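Local coordinates for period circadian protein homolog 2 (Mus musculus, PDB 3GDI) that serves as a circadian clock component whose tandem PAS domains probably mediate protein-protein interactions in transcriptional regulation, at residues R119-R124 with A148-S153; S103-V108 with G189-D194. All coordinates share one frame; numbering follows the deposited sequence.

Contact 1: R119-R124 with A148-S153; sequences RYQPFR and AERVHS
Phe123 and Arg150 face each other as an antiparallel non-hydrogen-bonded pair, with Arg124 and Glu149 the hydrogen-bonded pair beside them. Arg124 N gives a nearly straight bond of 2.7 Å to Glu149 O, and Glu149 N returns one of 2.8 Å to Arg124 O. Past the end of strand 148-150 the ladder gains a further rung, Val151 N to Pro122 O at 3.1 Å.

The short strand axes stand at 136°, so the pair is strongly twisted. Arg150 lays its CA over one face of the Phe123 ring, a CH-pi contact 3.9 Å from the centroid, and Arg150 CG continues past Phe123 CZ at 3.6 Å. A bend at chi2 (-99°) then turns the arginine chain, whose NE gives a weak hydrogen bond to Gln121 OE1 at 3.1 Å. Beside the strands, Val151 CG2 packs on Arg124 CB at 3.9 Å.

The contact joins the two arms of the hairpin 121-131/142-150 at its open end, within the antiparallel sheet of the PAS-A domain. Strand 104-108 flanks one arm and strand 26-31 the other, where Phe27 meets the Phe123 ring edge-to-face.

Contact 2: S103-V108 with G189-D194; sequences SFFCRV and GYLPQD
Leu191 pushes its side chain between Phe105 and Arg107, which alternate with Cys106 along strand 104-108, and this is the tightly packed part of the contact. Its two methyls divide the work. Leu191 CD2 lies against Phe105 CB at 3.7 Å, while Leu191 CD1 lies over one face of the Arg107 guanidinium, close to Arg107 NE. Leu191 CG lies 3.5 Å from the guanidinium plane, over its centre, so the branched end of the leucine covers one face of the charged group. Pro192 continues the apolar patch: its CD approaches Phe105 CD1 at 3.6 Å, the two side chains crossing at about a right angle. Val185 of helix 184-188 also touches Phe105, Leu191 and Pro192.

Away from the buried Phe105 and Leu191, the contact turns polar at the partly exposed Arg107 and Asp194. The Arg107 chain bends at chi2 and again at chi3 (-71°), which sets NE; the guanidinium meets Asp194 tip to tip in an end-on salt bridge. Arg107 NH2 reaches the syn lone pair of Asp194 OD1 at 2.9 Å, nearly straight and in the guanidinium plane. The second bond, Arg107 NH1 to Asp194 OD2 at 3.0 Å, is more bent (137°), and the two planar groups are turned 50° apart.

Asp194 OD2 also accepts a bond of 2.9 Å from Leu191 N, which arrives from the opposite face of the carboxylate to Arg107 NH1. Asp194 N bonds to Leu191 O, closing the turn, while the Leu191 N bond steadies the carboxylate that faces Arg107. Arg107 NH2 has a second acidic partner in Asp69. Arg237 brings a like charge close to Arg107 NH1, and the two acids on Arg107 would probably lessen that repulsion. The chemistry thus implies an interface between the two PAS domains in which an apolar wedge is bordered by a salt bridge fixed in direction.

In the fold
From the N terminus, the chain first supplies strands 26-31 and 38-41, then strand 104-108, which carries the first half of contact 2 at an edge of the PAS-A sheet. Strand 121-131 follows as its neighbour, and Phe123 N probably bonds to Cys106 O at 2.7 Å, joining the two contacts directly. Contact 1 closes the hairpin when the chain returns along 142-150. The chain then passes into the second PAS domain, and only at 189-194 does contact 2 close its much longer loop, which encloses contact 1 entirely. Contact 1 therefore ties strands within one domain, whereas contact 2 ties that domain's sheet to the next domain.

Contact 1: R119-R124 with A148-S153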
loop_
_atom_site.group_PDB
_atom_site.type_symbol
_atom_site.label_atom_id
_atom_site.label_comp_id
_atom_site.label_asym_id
_atom_site.label_seq_id
_atom_site.Cartn_x
_atom_site.Cartn_y
_atom_site.Cartn_z
ATOM N N ARG A 119 25.384 12.491 -3.810
ATOM C CA ARG A 119 25.613 11.175 -3.234
ATOM C C ARG A 119 24.696 10.902 -2.045
ATOM O O ARG A 119 24.749 11.586 -1.023
ATOM C CB ARG A 119 27.079 11.020 -2.823
ATOM C CG ARG A 119 28.021 10.918 -4.013
ATOM C CD ARG A 119 29.340 10.248 -3.648
ATOM N NE ARG A 119 30.107 9.905 -4.843
ATOM C CZ ARG A 119 31.281 9.278 -4.833
ATOM N NH1 ARG A 119 31.838 8.916 -3.684
ATOM N NH2 ARG A 119 31.897 9.007 -5.979
ATOM N N TYR A 120 23.854 9.886 -2.194
ATOM C CA TYR A 120 22.902 9.500 -1.162
ATOM C C TYR A 120 23.344 8.270 -0.376
ATOM O O TYR A 120 24.182 7.496 -0.825
ATOM C CB TYR A 120 21.543 9.221 -1.804
ATOM C CG TYR A 120 20.856 10.449 -2.336
ATOM C CD1 TYR A 120 20.215 11.334 -1.477
ATOM C CD2 TYR A 120 20.856 10.739 -3.698
ATOM C CE1 TYR A 120 19.596 12.473 -1.954
ATOM C CE2 TYR A 120 20.236 11.885 -4.188
ATOM C CZ TYR A 120 19.610 12.746 -3.308
ATOM O OH TYR A 120 19.018 13.895 -3.774
ATOM N N GLN A 121 22.771 8.100 0.806
ATOM C CA GLN A 121 23.070 6.958 1.647
ATOM C C GLN A 121 21.765 6.523 2.294
ATOM O O GLN A 121 21.093 7.325 2.942
ATOM C CB GLN A 121 24.061 7.334 2.737
ATOM C CG GLN A 121 25.407 7.804 2.238
ATOM C CD GLN A 121 26.290 8.256 3.377
ATOM O OE1 GLN A 121 26.670 7.457 4.239
ATOM N NE2 GLN A 121 26.611 9.549 3.400
ATOM N N PRO A 122 21.388 5.246 2.126
ATOM C CA PRO A 122 20.149 4.725 2.707
ATOM C C PRO A 122 20.146 4.802 4.231
ATOM O O PRO A 122 21.160 4.557 4.872
ATOM C CB PRO A 122 20.109 3.291 2.187
ATOM C CG PRO A 122 21.556 2.935 2.089
ATOM C CD PRO A 122 22.150 4.170 1.467
ATOM N N PHE A 123 18.999 5.155 4.802
ATOM C CA PHE A 123 18.859 5.270 6.253
ATOM C C PHE A 123 17.551 4.651 6.715
ATOM O O PHE A 123 16.509 4.824 6.085
ATOM C CB PHE A 123 18.885 6.743 6.678
ATOM C CG PHE A 123 20.258 7.279 6.920
ATOM C CD1 PHE A 123 20.839 7.187 8.182
ATOM C CD2 PHE A 123 20.989 7.844 5.884
ATOM C CE1 PHE A 123 22.130 7.647 8.411
ATOM C CE2 PHE A 123 22.281 8.311 6.096
ATOM C CZ PHE A 123 22.856 8.213 7.363
ATOM N N ARG A 124 17.605 3.911 7.809
ATOM C CA ARG A 124 16.395 3.320 8.340
ATOM C C ARG A 124 15.972 4.322 9.381
ATOM O O ARG A 124 16.794 4.753 10.185
ATOM C CB ARG A 124 16.689 1.986 9.002
ATOM C CG ARG A 124 15.448 1.280 9.500
ATOM C CD ARG A 124 15.626 0.829 10.937
ATOM N NE ARG A 124 14.496 0.027 11.395
ATOM C CZ ARG A 124 14.304 -0.343 12.656
ATOM N NH1 ARG A 124 15.169 0.019 13.591
ATOM N NH2 ARG A 124 13.246 -1.078 12.980
ATOM N N ALA A 148 17.584 7.807 13.112
ATOM C CA ALA A 148 18.014 7.374 11.796
ATOM C C ALA A 148 19.294 6.574 11.853
ATOM O O ALA A 148 20.294 7.029 12.398
ATOM C CB ALA A 148 18.210 8.574 10.908
ATOM N N GLU A 149 19.265 5.382 11.271
ATOM C CA GLU A 149 20.432 4.514 11.244
ATOM C C GLU A 149 20.854 4.200 9.816
ATOM O O GLU A 149 20.047 3.745 9.003
ATOM C CB GLU A 149 20.138 3.211 11.978
ATOM C CG GLU A 149 21.239 2.182 11.849
ATOM C CD GLU A 149 20.922 0.915 12.612
ATOM O OE1 GLU A 149 21.727 -0.040 12.541
ATOM O OE2 GLU A 149 19.869 0.877 13.284
ATOM N N ARG A 150 22.122 4.449 9.517
ATOM C CA ARG A 150 22.664 4.191 8.191
ATOM C C ARG A 150 22.605 2.681 7.954
ATOM O O ARG A 150 22.960 1.900 8.835
ATOM C CB ARG A 150 24.110 4.689 8.122
ATOM C CG ARG A 150 24.566 5.138 6.752
ATOM C CD ARG A 150 25.357 4.082 6.025
ATOM N NE ARG A 150 25.703 4.544 4.683
ATOM C CZ ARG A 150 26.386 3.833 3.788
ATOM N NH1 ARG A 150 26.817 2.609 4.083
ATOM N NH2 ARG A 150 26.632 4.343 2.587
ATOM N N VAL A 151 22.145 2.283 6.769
ATOM C CA VAL A 151 22.023 0.874 6.410
ATOM C C VAL A 151 23.190 0.382 5.558
ATOM O O VAL A 151 23.633 1.065 4.629
ATOM C CB VAL A 151 20.707 0.616 5.645
ATOM C CG1 VAL A 151 20.644 -0.827 5.181
ATOM C CG2 VAL A 151 19.520 0.921 6.541
ATOM N N HIS A 152 23.678 -0.814 5.879
ATOM C CA HIS A 152 24.799 -1.413 5.155
ATOM C C HIS A 152 24.445 -2.672 4.378
ATOM O O HIS A 152 23.666 -3.510 4.835
ATOM C CB HIS A 152 25.950 -1.734 6.117
ATOM C CG HIS A 152 26.617 -0.520 6.669
ATOM N ND1 HIS A 152 26.226 0.071 7.851
ATOM C CD2 HIS A 152 27.595 0.266 6.159
ATOM C CE1 HIS A 152 26.933 1.171 8.044
ATOM N NE2 HIS A 152 27.769 1.313 7.031
ATOM N N SER A 153 25.035 -2.792 3.195
ATOM C CA SER A 153 24.821 -3.948 2.352
ATOM C C SER A 153 25.159 -5.197 3.152
ATOM O O SER A 153 26.255 -5.310 3.694
ATOM C CB SER A 153 25.724 -3.867 1.134
ATOM O OG SER A 153 25.761 -5.113 0.474
#

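Contact 2: S103-V108 with G189-D194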
loop_
_atom_site.group_PDB
_atom_site.type_symbol
_atom_site.label_atom_id
_atom_site.label_comp_id
_atom_site.label_asym_id
_atom_site.label_seq_id
_atom_site.Cartn_x
_atom_site.Cartn_y
_atom_site.Cartn_z
ATOM N N SER A 103 8.930 1.565 11.122
ATOM C CA SER A 103 10.070 2.291 10.570
ATOM C C SER A 103 10.030 2.237 9.051
ATOM O O SER A 103 9.560 1.260 8.471
ATOM C CB SER A 103 11.387 1.681 11.055
ATOM O OG SER A 103 11.589 1.941 12.430
ATOM N N PHE A 104 10.527 3.288 8.408
ATOM C CA PHE A 104 10.556 3.355 6.951
ATOM C C PHE A 104 11.979 3.709 6.528
ATOM O O PHE A 104 12.823 3.998 7.379
ATOM C CB PHE A 104 9.553 4.411 6.455
ATOM C CG PHE A 104 9.850 5.806 6.931
ATOM C CD1 PHE A 104 10.474 6.724 6.093
ATOM C CD2 PHE A 104 9.547 6.193 8.234
ATOM C CE1 PHE A 104 10.796 8.002 6.545
ATOM C CE2 PHE A 104 9.866 7.472 8.692
ATOM C CZ PHE A 104 10.496 8.375 7.841
ATOM N N PHE A 105 12.248 3.684 5.227
ATOM C CA PHE A 105 13.583 4.001 4.722
ATOM C C PHE A 105 13.640 5.237 3.830
ATOM O O PHE A 105 12.724 5.510 3.061
ATOM C CB PHE A 105 14.149 2.814 3.945
ATOM C CG PHE A 105 14.243 1.558 4.747
ATOM C CD1 PHE A 105 13.102 0.829 5.057
ATOM C CD2 PHE A 105 15.473 1.098 5.194
ATOM C CE1 PHE A 105 13.184 -0.342 5.800
ATOM C CE2 PHE A 105 15.566 -0.069 5.937
ATOM C CZ PHE A 105 14.417 -0.792 6.240
ATOM N N CYS A 106 14.745 5.964 3.931
ATOM C CA CYS A 106 14.967 7.172 3.143
ATOM C C CYS A 106 16.437 7.331 2.796
ATOM O O CYS A 106 17.316 6.944 3.572
ATOM C CB CYS A 106 14.512 8.412 3.915
ATOM S SG CYS A 106 12.856 9.008 3.512
ATOM N N ARG A 107 16.701 7.886 1.616
ATOM C CA ARG A 107 18.069 8.135 1.179
ATOM C C ARG A 107 18.341 9.597 1.520
ATOM O O ARG A 107 17.591 10.485 1.118
ATOM C CB ARG A 107 18.196 7.882 -0.324
ATOM C CG ARG A 107 18.532 6.427 -0.664
ATOM C CD ARG A 107 17.955 5.972 -2.004
ATOM N NE ARG A 107 16.503 5.826 -1.923
ATOM C CZ ARG A 107 15.769 5.027 -2.697
ATOM N NH1 ARG A 107 16.339 4.278 -3.633
ATOM N NH2 ARG A 107 14.455 4.973 -2.527
ATOM N N VAL A 108 19.398 9.838 2.285
ATOM C CA VAL A 108 19.742 11.194 2.710
ATOM C C VAL A 108 21.061 11.677 2.117
ATOM O O VAL A 108 21.977 10.890 1.897
ATOM C CB VAL A 108 19.829 11.270 4.253
ATOM C CG1 VAL A 108 19.999 12.719 4.705
ATOM C CG2 VAL A 108 18.575 10.659 4.867
ATOM N N GLY A 189 19.195 -3.790 -2.049
ATOM C CA GLY A 189 19.666 -2.479 -2.463
ATOM C C GLY A 189 18.518 -1.502 -2.685
ATOM O O GLY A 189 18.727 -0.283 -2.710
ATOM N N TYR A 190 17.305 -2.027 -2.849
ATOM C CA TYR A 190 16.144 -1.170 -3.046
ATOM C C TYR A 190 15.505 -0.845 -1.714
ATOM O O TYR A 190 15.627 -1.611 -0.764
ATOM C CB TYR A 190 15.061 -1.861 -3.879
ATOM C CG TYR A 190 15.432 -2.251 -5.280
ATOM C CD1 TYR A 190 15.662 -3.587 -5.612
ATOM C CD2 TYR A 190 15.490 -1.298 -6.294
ATOM C CE1 TYR A 190 15.929 -3.965 -6.924
ATOM C CE2 TYR A 190 15.760 -1.661 -7.611
ATOM C CZ TYR A 190 15.975 -2.992 -7.921
ATOM O OH TYR A 190 16.210 -3.355 -9.230
ATOM N N LEU A 191 14.822 0.293 -1.649
ATOM C CA LEU A 191 14.082 0.663 -0.447
ATOM C C LEU A 191 12.648 0.189 -0.753
ATOM O O LEU A 191 12.227 0.171 -1.916
ATOM C CB LEU A 191 14.141 2.168 -0.220
ATOM C CG LEU A 191 15.555 2.716 0.032
ATOM C CD1 LEU A 191 15.455 4.176 0.507
ATOM C CD2 LEU A 191 16.274 1.864 1.087
ATOM N N PRO A 192 11.883 -0.209 0.273
ATOM C CA PRO A 192 10.517 -0.684 0.018
ATOM C C PRO A 192 9.724 0.051 -1.054
ATOM O O PRO A 192 9.087 -0.576 -1.893
ATOM C CB PRO A 192 9.862 -0.593 1.387
ATOM C CG PRO A 192 11.015 -0.901 2.318
ATOM C CD PRO A 192 12.122 -0.057 1.720
ATOM N N GLN A 193 9.784 1.378 -1.043
ATOM C CA GLN A 193 9.032 2.188 -1.988
ATOM C C GLN A 193 9.449 2.077 -3.441
ATOM O O GLN A 193 8.699 2.502 -4.326
ATOM C CB GLN A 193 9.064 3.663 -1.571
ATOM C CG GLN A 193 10.449 4.281 -1.456
ATOM C CD GLN A 193 11.023 4.214 -0.034
ATOM O OE1 GLN A 193 11.872 5.021 0.333
ATOM N NE2 GLN A 193 10.560 3.253 0.763
ATOM N N ASP A 194 10.636 1.525 -3.697
ATOM C CA ASP A 194 11.100 1.382 -5.071
ATOM C C ASP A 194 10.425 0.210 -5.765
ATOM O O ASP A 194 10.263 0.213 -6.982
ATOM C CB ASP A 194 12.607 1.158 -5.128
ATOM C CG ASP A 194 13.390 2.266 -4.471
ATOM O OD1 ASP A 194 12.924 3.426 -4.497
ATOM O OD2 ASP A 194 14.487 1.971 -3.943
#